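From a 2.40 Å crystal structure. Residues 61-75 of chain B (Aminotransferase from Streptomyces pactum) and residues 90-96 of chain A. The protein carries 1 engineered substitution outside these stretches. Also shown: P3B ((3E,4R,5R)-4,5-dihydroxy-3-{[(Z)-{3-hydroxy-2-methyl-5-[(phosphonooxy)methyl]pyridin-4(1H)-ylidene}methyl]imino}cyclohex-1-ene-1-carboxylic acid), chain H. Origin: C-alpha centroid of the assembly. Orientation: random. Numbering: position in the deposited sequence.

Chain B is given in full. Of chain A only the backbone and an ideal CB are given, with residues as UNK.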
ATOM      1  N   ILE B  61     -21.748  -8.415 -16.967  1.00 22.24           N
ATOM      2  CA  ILE B  61     -22.240  -7.614 -15.874  1.00 21.19           C
ATOM      3  C   ILE B  61     -21.536  -8.046 -14.609  1.00 20.94           C
ATOM      4  O   ILE B  61     -21.590  -9.215 -14.229  1.00 22.98           O
ATOM      5  CB  ILE B  61     -23.756  -7.770 -15.699  1.00 22.27           C
ATOM      6  CG1 ILE B  61     -24.492  -7.188 -16.913  1.00 23.84           C
ATOM      7  CG2 ILE B  61     -24.229  -7.036 -14.455  1.00 21.69           C
ATOM      8  CD1 ILE B  61     -25.934  -7.663 -17.025  1.00 23.97           C
ATOM      9  N   ASP B  62     -20.852  -7.102 -13.966  1.00 20.96           N
ATOM     10  CA  ASP B  62     -20.042  -7.368 -12.786  1.00 19.43           C
ATOM     11  C   ASP B  62     -20.814  -7.071 -11.521  1.00 20.50           C
ATOM     12  O   ASP B  62     -21.252  -5.936 -11.318  1.00 21.69           O
ATOM     13  CB  ASP B  62     -18.790  -6.502 -12.854  1.00 20.15           C
ATOM     14  CG  ASP B  62     -17.644  -7.014 -11.948  1.00 19.58           C
ATOM     15  OD1 ASP B  62     -17.903  -7.827 -11.066  1.00 20.17           O
ATOM     16  OD2 ASP B  62     -16.498  -6.590 -12.147  1.00 17.97           O
ATOM     17  N   LEU B  63     -21.026  -8.089 -10.673  1.00 20.26           N
ATOM     18  CA  LEU B  63     -21.675  -7.877  -9.370  1.00 19.31           C
ATOM     19  C   LEU B  63     -20.635  -7.729  -8.251  1.00 19.16           C
ATOM     20  O   LEU B  63     -20.974  -7.341  -7.133  1.00 17.53           O
ATOM     21  CB  LEU B  63     -22.632  -9.019  -9.045  1.00 19.48           C
ATOM     22  CG  LEU B  63     -23.757  -9.246 -10.039  1.00 19.42           C
ATOM     23  CD1 LEU B  63     -24.597 -10.404  -9.578  1.00 19.80           C
ATOM     24  CD2 LEU B  63     -24.620  -8.004 -10.237  1.00 20.05           C
ATOM     25  N   ASN B  64     -19.376  -8.024  -8.571  1.00 17.88           N
ATOM     26  CA  ASN B  64     -18.270  -7.922  -7.622  1.00 17.86           C
ATOM     27  C   ASN B  64     -17.644  -6.517  -7.594  1.00 17.68           C
ATOM     28  O   ASN B  64     -17.261  -6.037  -6.551  1.00 15.91           O
ATOM     29  CB  ASN B  64     -17.214  -8.955  -8.012  1.00 18.62           C
ATOM     30  CG  ASN B  64     -16.114  -9.083  -6.986  1.00 18.59           C
ATOM     31  OD1 ASN B  64     -16.355  -9.465  -5.843  1.00 18.04           O
ATOM     32  ND2 ASN B  64     -14.881  -8.782  -7.399  1.00 18.87           N
ATOM     33  N   MET B  65     -17.500  -5.900  -8.761  1.00 18.45           N
ATOM     34  CA  MET B  65     -17.057  -4.512  -8.876  1.00 19.54           C
ATOM     35  C   MET B  65     -15.720  -4.165  -8.228  1.00 19.26           C
ATOM     36  O   MET B  65     -15.542  -3.051  -7.678  1.00 18.86           O
ATOM     37  CB  MET B  65     -18.161  -3.577  -8.340  1.00 20.90           C
ATOM     38  CG  MET B  65     -19.462  -3.660  -9.135  1.00 22.08           C
ATOM     39  SD  MET B  65     -19.335  -3.244 -10.889  1.00 21.54           S
ATOM     40  CE  MET B  65     -18.690  -1.573 -10.830  1.00 22.39           C
ATOM     41  N   GLY B  66     -14.767  -5.089  -8.300  1.00 18.78           N
ATOM     42  CA  GLY B  66     -13.427  -4.805  -7.797  1.00 19.15           C
ATOM     43  C   GLY B  66     -13.353  -4.622  -6.320  1.00 19.03           C
ATOM     44  O   GLY B  66     -12.492  -3.906  -5.801  1.00 21.31           O
ATOM     45  N   TYR B  67     -14.264  -5.259  -5.634  1.00 20.25           N
ATOM     46  CA  TYR B  67     -14.199  -5.425  -4.186  1.00 21.59           C
ATOM     47  C   TYR B  67     -14.463  -4.156  -3.322  1.00 20.89           C
ATOM     48  O   TYR B  67     -13.923  -4.042  -2.214  1.00 20.18           O
ATOM     49  CB  TYR B  67     -12.882  -6.128  -3.802  1.00 22.04           C
ATOM     50  CG  TYR B  67     -12.685  -7.485  -4.439  1.00 23.22           C
ATOM     51  CD1 TYR B  67     -13.188  -8.641  -3.855  1.00 24.48           C
ATOM     52  CD2 TYR B  67     -11.972  -7.621  -5.604  1.00 24.77           C
ATOM     53  CE1 TYR B  67     -12.966  -9.895  -4.418  1.00 24.60           C
ATOM     54  CE2 TYR B  67     -11.740  -8.872  -6.167  1.00 24.31           C
ATOM     55  CZ  TYR B  67     -12.243 -10.008  -5.584  1.00 22.65           C
ATOM     56  OH  TYR B  67     -12.034 -11.247  -6.178  1.00 21.50           O
ATOM     57  N   GLY B  68     -15.340  -3.260  -3.782  1.00 21.68           N
ATOM     58  CA  GLY B  68     -15.901  -2.206  -2.914  1.00 21.96           C
ATOM     59  C   GLY B  68     -15.748  -0.719  -3.241  1.00 21.12           C
ATOM     60  O   GLY B  68     -16.531   0.086  -2.747  1.00 20.33           O
ATOM     61  N   PRO B  69     -14.736  -0.331  -4.025  1.00 22.52           N
ATOM     62  CA  PRO B  69     -14.491   1.119  -4.238  1.00 23.39           C
ATOM     63  C   PRO B  69     -15.489   1.858  -5.125  1.00 23.44           C
ATOM     64  O   PRO B  69     -15.629   3.065  -4.979  1.00 24.54           O
ATOM     65  CB  PRO B  69     -13.115   1.179  -4.923  1.00 23.48           C
ATOM     66  CG  PRO B  69     -12.588  -0.200  -4.932  1.00 23.90           C
ATOM     67  CD  PRO B  69     -13.735  -1.156  -4.709  1.00 22.99           C
ATOM     68  N   HIS B  70     -16.203   1.139  -5.987  1.00 23.06           N
ATOM     69  CA  HIS B  70     -16.928   1.749  -7.092  1.00 21.27           C
ATOM     70  C   HIS B  70     -18.393   1.906  -6.792  1.00 20.72           C
ATOM     71  O   HIS B  70     -19.240   1.143  -7.250  1.00 22.58           O
ATOM     72  CB  HIS B  70     -16.677   0.926  -8.350  1.00 20.75           C
ATOM     73  CG  HIS B  70     -15.224   0.823  -8.691  1.00 19.95           C
ATOM     74  ND1 HIS B  70     -14.496  -0.349  -8.538  1.00 19.56           N
ATOM     75  CD2 HIS B  70     -14.351   1.756  -9.120  1.00 19.07           C
ATOM     76  CE1 HIS B  70     -13.236  -0.125  -8.858  1.00 19.02           C
ATOM     77  NE2 HIS B  70     -13.121   1.136  -9.226  1.00 20.35           N
ATOM     78  N   LEU B  71     -18.695   2.945  -6.050  1.00 22.39           N
ATOM     79  CA  LEU B  71     -20.054   3.268  -5.666  1.00 22.85           C
ATOM     80  C   LEU B  71     -20.885   3.725  -6.874  1.00 24.93           C
ATOM     81  O   LEU B  71     -22.112   3.506  -6.931  1.00 27.11           O
ATOM     82  CB  LEU B  71     -20.013   4.345  -4.610  1.00 22.80           C
ATOM     83  CG  LEU B  71     -21.196   4.473  -3.687  1.00 24.55           C
ATOM     84  CD1 LEU B  71     -21.327   3.256  -2.803  1.00 25.18           C
ATOM     85  CD2 LEU B  71     -21.041   5.724  -2.824  1.00 24.11           C
ATOM     86  N   PHE B  72     -20.217   4.345  -7.830  1.00 24.68           N
ATOM     87  CA  PHE B  72     -20.853   4.862  -9.037  1.00 25.57           C
ATOM     88  C   PHE B  72     -20.488   4.062 -10.292  1.00 25.41           C
ATOM     89  O   PHE B  72     -20.730   4.506 -11.406  1.00 27.57           O
ATOM     90  CB  PHE B  72     -20.430   6.327  -9.242  1.00 26.22           C
ATOM     91  CG  PHE B  72     -20.725   7.218  -8.063  1.00 28.82           C
ATOM     92  CD1 PHE B  72     -22.046   7.570  -7.753  1.00 29.05           C
ATOM     93  CD2 PHE B  72     -19.696   7.707  -7.255  1.00 28.39           C
ATOM     94  CE1 PHE B  72     -22.324   8.390  -6.673  1.00 27.66           C
ATOM     95  CE2 PHE B  72     -19.983   8.530  -6.171  1.00 28.21           C
ATOM     96  CZ  PHE B  72     -21.291   8.873  -5.877  1.00 26.16           C
ATOM     97  N   GLY B  73     -19.850   2.916 -10.134  1.00 24.56           N
ATOM     98  CA  GLY B  73     -19.434   2.117 -11.290  1.00 21.13           C
ATOM     99  C   GLY B  73     -18.060   2.435 -11.774  1.00 20.01           C
ATOM    100  O   GLY B  73     -17.383   3.317 -11.263  1.00 21.11           O
ATOM    101  N   TYR B  74     -17.616   1.664 -12.757  1.00 21.29           N
ATOM    102  CA  TYR B  74     -16.288   1.765 -13.305  1.00 21.72           C
ATOM    103  C   TYR B  74     -16.163   2.990 -14.203  1.00 23.59           C
ATOM    104  O   TYR B  74     -17.168   3.462 -14.750  1.00 24.32           O
ATOM    105  CB  TYR B  74     -15.983   0.542 -14.147  1.00 21.73           C
ATOM    106  CG  TYR B  74     -15.833  -0.770 -13.405  1.00 23.13           C
ATOM    107  CD1 TYR B  74     -14.997  -0.886 -12.311  1.00 21.63           C
ATOM    108  CD2 TYR B  74     -16.459  -1.933 -13.877  1.00 22.46           C
ATOM    109  CE1 TYR B  74     -14.860  -2.096 -11.659  1.00 21.23           C
ATOM    110  CE2 TYR B  74     -16.303  -3.145 -13.229  1.00 22.65           C
ATOM    111  CZ  TYR B  74     -15.500  -3.218 -12.125  1.00 22.05           C
ATOM    112  OH  TYR B  74     -15.324  -4.426 -11.496  1.00 23.65           O
ATOM    113  N   ALA B  75     -14.939   3.486 -14.390  1.00 23.84           N
ATOM    114  CA  ALA B  75     -14.681   4.639 -15.293  1.00 27.06           C
ATOM    115  C   ALA B  75     -15.556   5.863 -15.005  1.00 28.89           C
ATOM    116  O   ALA B  75     -16.196   6.418 -15.927  1.00 29.45           O
ATOM    117  CB  ALA B  75     -14.840   4.223 -16.755  1.00 26.89           C
TER
ATOM    118  N   UNK A  90     -11.239   1.686 -17.223  1.00 27.17           N
ATOM    119  CA  UNK A  90     -11.340   0.780 -16.077  1.00 25.16           C
ATOM    120  C   UNK A  90      -9.972   0.697 -15.413  1.00 25.76           C
ATOM    121  O   UNK A  90      -9.024   0.143 -15.988  1.00 22.69           O
ATOM    122  CB  UNK A  90     -11.829  -0.606 -16.501  1.00 25.16           C
ATOM    123  N   UNK A  91      -9.868   1.222 -14.192  1.00 24.81           N
ATOM    124  CA  UNK A  91      -8.569   1.294 -13.527  1.00 25.54           C
ATOM    125  C   UNK A  91      -8.381   0.260 -12.436  1.00 24.51           C
ATOM    126  O   UNK A  91      -7.262   0.054 -12.004  1.00 26.21           O
ATOM    127  CB  UNK A  91      -8.373   2.689 -12.930  1.00 25.54           C
ATOM    128  N   UNK A  92      -9.456  -0.388 -12.011  1.00 24.36           N
ATOM    129  CA  UNK A  92      -9.413  -1.243 -10.849  1.00 25.42           C
ATOM    130  C   UNK A  92     -10.619  -2.168 -10.843  1.00 23.63           C
ATOM    131  O   UNK A  92     -11.707  -1.761 -10.478  1.00 21.92           O
ATOM    132  CB  UNK A  92      -9.360  -0.411  -9.566  1.00 25.42           C
ATOM    133  N   UNK A  93     -10.441  -3.405 -11.320  1.00 23.39           N
ATOM    134  CA  UNK A  93     -11.502  -4.420 -11.314  1.00 20.72           C
ATOM    135  C   UNK A  93     -11.195  -5.601 -10.399  1.00 19.60           C
ATOM    136  O   UNK A  93     -12.095  -6.385 -10.092  1.00 18.13           O
ATOM    137  CB  UNK A  93     -11.737  -4.932 -12.737  1.00 20.72           C
ATOM    138  N   UNK A  94      -9.944  -5.752  -9.997  1.00 19.25           N
ATOM    139  CA  UNK A  94      -9.545  -6.888  -9.190  1.00 19.28           C
ATOM    140  C   UNK A  94      -9.343  -8.194  -9.961  1.00 19.34           C
ATOM    141  O   UNK A  94      -8.930  -9.200  -9.374  1.00 22.54           O
ATOM    142  CB  UNK A  94     -10.595  -7.111  -8.100  1.00 19.28           C
ATOM    143  N   UNK A  95      -9.596  -8.184 -11.260  1.00 18.77           N
ATOM    144  CA  UNK A  95      -9.500  -9.369 -12.132  1.00 17.99           C
ATOM    145  C   UNK A  95      -8.226  -9.320 -12.944  1.00 17.30           C
ATOM    146  O   UNK A  95      -7.632  -8.252 -13.103  1.00 16.85           O
ATOM    147  CB  UNK A  95     -10.710  -9.466 -13.063  1.00 17.99           C
ATOM    148  N   UNK A  96      -7.756 -10.474 -13.449  1.00 18.71           N
ATOM    149  CA  UNK A  96      -6.614 -10.452 -14.385  1.00 18.77           C
ATOM    150  C   UNK A  96      -6.934  -9.552 -15.610  1.00 20.29           C
ATOM    151  O   UNK A  96      -8.113  -9.435 -15.977  1.00 20.09           O
ATOM    152  CB  UNK A  96      -6.278 -11.872 -14.843  1.00 18.77           C
TER
HETATM  153  OAH P3B H 501      -4.862  -4.256   2.074  1.00 14.68           O
HETATM  154  PBA P3B H 501      -6.212  -3.790   1.386  1.00 15.23           P
HETATM  155  OAI P3B H 501      -6.530  -4.909   0.440  1.00 14.22           O
HETATM  156  OAC P3B H 501      -6.094  -2.476   0.631  1.00 16.44           O
HETATM  157  OAQ P3B H 501      -7.261  -3.774   2.689  1.00 14.93           O
HETATM  158  CAM P3B H 501      -7.234  -4.794   3.739  1.00 14.96           C
HETATM  159  CAV P3B H 501      -8.499  -4.850   4.269  1.00 15.18           C
HETATM  160  CAL P3B H 501      -8.700  -4.227   5.493  1.00 13.73           C
HETATM  161  NAP P3B H 501      -9.981  -4.228   6.029  1.00 13.84           N
HETATM  162  CAU P3B H 501     -11.033  -4.814   5.364  1.00 13.30           C
HETATM  163  CAA P3B H 501     -12.288  -4.840   5.913  1.00 13.01           C
HETATM  164  CAW P3B H 501     -10.832  -5.439   4.214  1.00 13.23           C
HETATM  165  OAE P3B H 501     -11.907  -5.998   3.614  1.00 13.91           O
HETATM  166  CAX P3B H 501      -9.585  -5.465   3.587  1.00 16.63           C
HETATM  167  CAJ P3B H 501      -9.403  -6.160   2.340  1.00 20.22           C
HETATM  168  NAO P3B H 501     -10.392  -6.949   1.800  1.00 24.96           N
HETATM  169  CAT P3B H 501     -10.194  -7.709   0.676  1.00 33.34           C
HETATM  170  CAK P3B H 501      -8.944  -7.934   0.034  1.00 33.36           C
HETATM  171  CAS P3B H 501      -8.766  -8.776  -1.058  1.00 31.90           C
HETATM  172  CAR P3B H 501      -7.520  -8.921  -1.698  1.00 30.86           C
HETATM  173  OAD P3B H 501      -7.380  -9.588  -2.735  1.00 31.04           O
HETATM  174  OAB P3B H 501      -6.499  -8.473  -1.237  1.00 28.77           O
HETATM  175  CAN P3B H 501      -9.812  -9.270  -1.734  1.00 34.43           C
HETATM  176  CAY P3B H 501     -11.235  -8.990  -1.226  1.00 35.22           C
HETATM  177  OAF P3B H 501     -11.890 -10.258  -1.425  1.00 40.25           O
HETATM  178  CAZ P3B H 501     -11.356  -8.445   0.255  1.00 35.14           C
HETATM  179  OAG P3B H 501     -12.616  -7.768   0.611  1.00 31.64           O

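Position 90 has phi 104° and psi 113°, and the positive phi favours glycine before any contact is weighed. An ideal CB would point sideways, 4.9 Å from Tyr B74 CB, so chain B alone would leave room for a small side chain. The residue is glycine, and its N lies 4.4 Å from Ala B75 CB.

At position 91 the CB points sideways, with nothing of the chain B stretch within 5.5 Å. A short side chain would miss chain B; a longer one could bring its end near the imidazole of His B70, where an aromatic or polar group would suit. The residue is histidine, chi1 p. The edge of His B70 is directed at the face of His A91 in an offset edge-to-face pair, centroids 5.6 Å apart and planes at 80°.

Position 92 is extended, and its ideal CB sits 4.0 Å from His B70 CE1. Pro B69 and the carbonyl of Gly B66 lie farther along, so a long, flexible apolar side chain fits well, among others. Methionine is found here. Its CE packs against Pro B69 CG at 4.0 Å, an apolar contact, and also lies 3.7 Å from Gly B66 O.

At position 93 the CB again points sideways, 3.8 Å from Tyr B74 OH. That hydroxyl donates to Asp B62 OD2 at 2.5 Å, which spends its proton; the ring offers a face, which a small or branched side chain with a methyl could cover: valine, threonine or isoleucine. Threonine is the choice. Its CG2 lies over the Tyr B74 face, 4.2 Å from the ring centroid, while OG1 accepts from the backbone N of position 95 at 3.2 Å. The backbone contributes as well: Thr A93 O makes a CA-H...O contact with Gly B66 CA at 3.1 Å, and it accepts from water 1 at 2.9 Å. The same water donates to Asp B62 OD2 (2.8 Å) and accepts from Asn B64 ND2 (3.0 Å) and Gly B66 N (2.9 Å), joining the chains where no direct hydrogen bond does.

Position 94 leaves little choice. Its phi is positive, and an ideal CB would point toward chain B and clash with Tyr B67 CE2 at 2.9 Å. Glycine answers both demands, its CA resting at the edge of the Tyr B67 ring, 4.2 Å from CE2.

Position 95 starts sideways, its CB beyond 5.5 Å of chain B; only a longer side chain could return. Leucine (m, t) brings CD1 to 4.3 Å from Asp B62 OD2.

Position 96 is out of reach, so chain B sets no preference; it is proline.

Chain A (90-96) GHMTGLP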
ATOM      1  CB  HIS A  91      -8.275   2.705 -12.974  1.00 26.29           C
ATOM      2  CG  HIS A  91      -9.265   3.216 -11.983  1.00 27.26           C
ATOM      3  ND1 HIS A  91     -10.497   3.713 -12.359  1.00 30.63           N
ATOM      4  CD2 HIS A  91      -9.173   3.411 -10.645  1.00 28.64           C
ATOM      5  CE1 HIS A  91     -11.139   4.149 -11.282  1.00 31.75           C
ATOM      6  NE2 HIS A  91     -10.354   3.985 -10.230  1.00 29.21           N
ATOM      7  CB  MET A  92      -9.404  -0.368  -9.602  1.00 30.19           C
ATOM      8  CG  MET A  92      -8.703  -0.985  -8.410  1.00 35.70           C
ATOM      9  SD  MET A  92      -9.614  -2.356  -7.752  1.00 39.64           S
ATOM     10  CE  MET A  92      -9.260  -2.212  -6.010  1.00 42.79           C
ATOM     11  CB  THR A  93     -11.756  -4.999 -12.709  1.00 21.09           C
ATOM     12  OG1 THR A  93     -10.601  -5.759 -13.108  1.00 23.16           O
ATOM     13  CG2 THR A  93     -12.078  -3.900 -13.704  1.00 20.23           C
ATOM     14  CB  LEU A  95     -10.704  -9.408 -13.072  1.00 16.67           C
ATOM     15  CG  LEU A  95     -12.035  -9.598 -12.359  1.00 17.21           C
ATOM     16  CD1 LEU A  95     -13.230  -9.139 -13.190  1.00 17.95           C
ATOM     17  CD2 LEU A  95     -12.230 -11.049 -11.985  1.00 19.06           C
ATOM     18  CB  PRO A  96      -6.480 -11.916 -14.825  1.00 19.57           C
ATOM     19  CG  PRO A  96      -7.260 -12.711 -13.843  1.00 20.32           C
ATOM     20  CD  PRO A  96      -8.300 -11.823 -13.257  1.00 19.67           C
TER
HETATM   21  O   HOH W   1     -14.844  -7.323 -10.071  1.00 11.44           O
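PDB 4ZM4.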